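Local coordinates for protein glutamate racemase (Escherichia coli, PDB 2JFN) that belongs to the Asp/Glu/hydantoin racemase family and holds glutamic acid and uridine-5'-diphosphate-N-acetylmuramoyl-L-alanine at separate sites, at residues A[228-231]-A[232-235]. Residues are numbered along the deposited sequence; the frame is centred on the assembly and turned at random.
Sequences GAAI and ARRT. With UMA (uridine-5'-diphosphate-N-acetylmuramoyl-L-alanine), chain C.
The Arg233 guanidinium lays one face over the backbone of Ala229 and Ala230, with Ala230 CA 3.4 Å above its plane and Ala229 O on the same face, both displaced toward the rim. Residues 228-235 are the first two turns of helix 228-241, one wall of the UMA pocket. At the edge of the Arg233 guanidinium, in plane, phosphate oxygen O2A of UMA takes a weak hydrogen bond from Arg233 NH2 (3.3 Å). A bend at chi3 (-66°) folds the Arg233 chain back over the preceding turn. The guanidinium of Arg234 has UMA C20 over one face, while Arg234 CG lies 3.4 Å from UMA O4 of the uracil. Ile231 CD1 lies over one face of the uracil, 3.2 Å from UMA N3, and Ala230 CB meets the ribose at UMA O4B (3.4 Å). Ile231 also packs on Val36 of helix 33-43, Val89 of strand 87-90 and the loop residue Val114. Thr235 faces the same helix and strand through Ile40, Leu87 and Val89. At the start of the helix Gly228 N donates a hydrogen bond to Asp226 OD1. Regular helical bonds run from Ala232 N to Gly228 O, Arg233 N to Ala229 O and Arg234 N to Ala230 O. Ile231 O is gripped twice from opposite faces of its carbonyl plane, by Thr235 N at 2.8 Å and by Thr235 OG1 at 2.9 Å, the hydroxyl standing 40° out of that plane.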
loop_
_atom_site.group_PDB
_atom_site.type_symbol
_atom_site.label_atom_id
_atom_site.label_comp_id
_atom_site.label_asym_id
_atom_site.label_seq_id
_atom_site.Cartn_x
_atom_site.Cartn_y
_atom_site.Cartn_z
ATOM N N GLY A 228 -3.502 3.929 -6.299
ATOM C CA GLY A 228 -4.604 4.413 -5.476
ATOM C C GLY A 228 -5.995 4.580 -6.066
ATOM O O GLY A 228 -6.939 3.906 -5.636
ATOM N N ALA A 229 -6.132 5.495 -7.026
ATOM C CA ALA A 229 -7.419 5.752 -7.661
ATOM C C ALA A 229 -7.958 4.510 -8.364
ATOM O O ALA A 229 -9.158 4.258 -8.343
ATOM C CB ALA A 229 -7.291 6.907 -8.658
ATOM N N ALA A 230 -7.076 3.731 -8.979
ATOM C CA ALA A 230 -7.506 2.518 -9.677
ATOM C C ALA A 230 -8.024 1.462 -8.700
ATOM O O ALA A 230 -8.931 0.686 -9.035
ATOM C CB ALA A 230 -6.363 1.945 -10.491
ATOM N N ILE A 231 -7.437 1.427 -7.500
ATOM C CA ILE A 231 -7.851 0.478 -6.470
ATOM C C ILE A 231 -9.232 0.883 -5.999
ATOM O O ILE A 231 -10.102 0.042 -5.763
ATOM C CB ILE A 231 -6.905 0.511 -5.249
ATOM C CG1 ILE A 231 -5.495 0.120 -5.679
ATOM C CG2 ILE A 231 -7.426 -0.425 -4.149
ATOM C CD1 ILE A 231 -5.403 -1.262 -6.230
ATOM N N ALA A 232 -9.419 2.187 -5.849
ATOM C CA ALA A 232 -10.692 2.731 -5.414
ATOM C C ALA A 232 -11.769 2.294 -6.416
ATOM O O ALA A 232 -12.803 1.747 -6.024
ATOM C CB ALA A 232 -10.608 4.246 -5.349
ATOM N N ARG A 233 -11.513 2.520 -7.705
ATOM C CA ARG A 233 -12.469 2.133 -8.743
ATOM C C ARG A 233 -12.741 0.628 -8.714
ATOM O O ARG A 233 -13.883 0.201 -8.846
ATOM C CB ARG A 233 -11.960 2.545 -10.133
ATOM C CG ARG A 233 -11.947 4.056 -10.374
ATOM C CD ARG A 233 -11.717 4.362 -11.853
ATOM N NE ARG A 233 -10.390 3.947 -12.308
ATOM C CZ ARG A 233 -9.288 4.677 -12.151
ATOM N NH1 ARG A 233 -9.354 5.861 -11.559
ATOM N NH2 ARG A 233 -8.118 4.218 -12.571
ATOM N N ARG A 234 -11.698 -0.176 -8.540
ATOM C CA ARG A 234 -11.873 -1.627 -8.484
ATOM C C ARG A 234 -12.714 -2.019 -7.263
ATOM O O ARG A 234 -13.522 -2.952 -7.328
ATOM C CB ARG A 234 -10.514 -2.326 -8.423
ATOM C CG ARG A 234 -10.593 -3.842 -8.312
ATOM C CD ARG A 234 -11.358 -4.474 -9.479
ATOM N NE ARG A 234 -11.244 -5.931 -9.455
ATOM C CZ ARG A 234 -11.843 -6.748 -10.314
ATOM N NH1 ARG A 234 -12.611 -6.253 -11.276
ATOM N NH2 ARG A 234 -11.670 -8.060 -10.215
ATOM N N THR A 235 -12.525 -1.297 -6.161
ATOM C CA THR A 235 -13.265 -1.548 -4.926
ATOM C C THR A 235 -14.747 -1.240 -5.130
ATOM O O THR A 235 -15.617 -2.030 -4.746
ATOM C CB THR A 235 -12.705 -0.689 -3.764
ATOM O OG1 THR A 235 -11.378 -1.134 -3.455
ATOM C CG2 THR A 235 -13.582 -0.809 -2.510
HETATM N N1 UMA C . -4.315 -1.860 -9.838
HETATM C C2 UMA C . -3.992 -2.860 -8.789
HETATM N N3 UMA C . -5.064 -3.623 -8.349
HETATM C C4 UMA C . -6.387 -3.524 -8.805
HETATM C C5 UMA C . -6.646 -2.477 -9.880
HETATM C C6 UMA C . -5.624 -1.719 -10.326
HETATM O O2 UMA C . -2.875 -3.021 -8.324
HETATM O O4 UMA C . -7.246 -4.252 -8.332
HETATM C C1B UMA C . -3.164 -1.022 -10.326
HETATM C C2B UMA C . -2.372 -1.758 -11.393
HETATM O "O2'" UMA C . -0.906 -1.583 -11.279
HETATM C C3B UMA C . -2.871 -1.307 -12.726
HETATM C C4B UMA C . -3.192 0.132 -12.370
HETATM O O4B UMA C . -3.561 0.151 -10.996
HETATM O O3B UMA C . -1.734 -1.512 -13.606
HETATM C C5B UMA C . -4.316 0.724 -13.122
HETATM O O5B UMA C . -5.390 -0.148 -13.137
HETATM P PA UMA C . -6.696 0.078 -14.016
HETATM O O1A UMA C . -7.707 -0.782 -13.384
HETATM O O2A UMA C . -6.995 1.472 -14.062
HETATM O O3A UMA C . -6.267 -0.549 -15.447
HETATM P PB UMA C . -5.015 -1.406 -15.941
HETATM O O1B UMA C . -3.768 -0.683 -15.811
HETATM O O2B UMA C . -5.358 -1.965 -17.253
HETATM O "O1'" UMA C . -5.112 -2.670 -14.897
HETATM C "C1'" UMA C . -5.543 -3.998 -15.198
HETATM C "C2'" UMA C . -6.364 -4.584 -14.080
HETATM N "N2'" UMA C . -7.598 -3.812 -13.840
HETATM C "C7'" UMA C . -8.815 -4.313 -14.107
HETATM O "O7'" UMA C . -8.984 -5.492 -14.404
HETATM C "C8'" UMA C . -10.015 -3.394 -14.018
HETATM C "C3'" UMA C . -5.484 -4.650 -12.821
HETATM O "O3'" UMA C . -6.205 -5.302 -11.719
HETATM C "C4'" UMA C . -4.174 -5.427 -13.092
HETATM O "O4'" UMA C . -3.354 -5.453 -11.941
HETATM C "C5'" UMA C . -3.421 -4.789 -14.264
HETATM O "O5'" UMA C . -4.324 -4.751 -15.434
HETATM C "C6'" UMA C . -2.190 -5.566 -14.695
HETATM O "O6'" UMA C . -2.537 -6.913 -14.984
HETATM C C18 UMA C . -6.910 -6.569 -11.724
HETATM C C19 UMA C . -6.104 -7.710 -11.196
HETATM O O18 UMA C . -6.283 -8.846 -11.599
HETATM C C20 UMA C . -8.298 -6.351 -11.087
HETATM N N4 UMA C . -5.196 -7.378 -10.264
HETATM C C21 UMA C . -4.385 -8.323 -9.483
HETATM C C22 UMA C . -5.188 -9.465 -8.792
HETATM O O19 UMA C . -6.365 -9.211 -8.449
HETATM O O20 UMA C . -4.639 -10.584 -8.623
HETATM C C23 UMA C . -3.586 -7.551 -8.426
#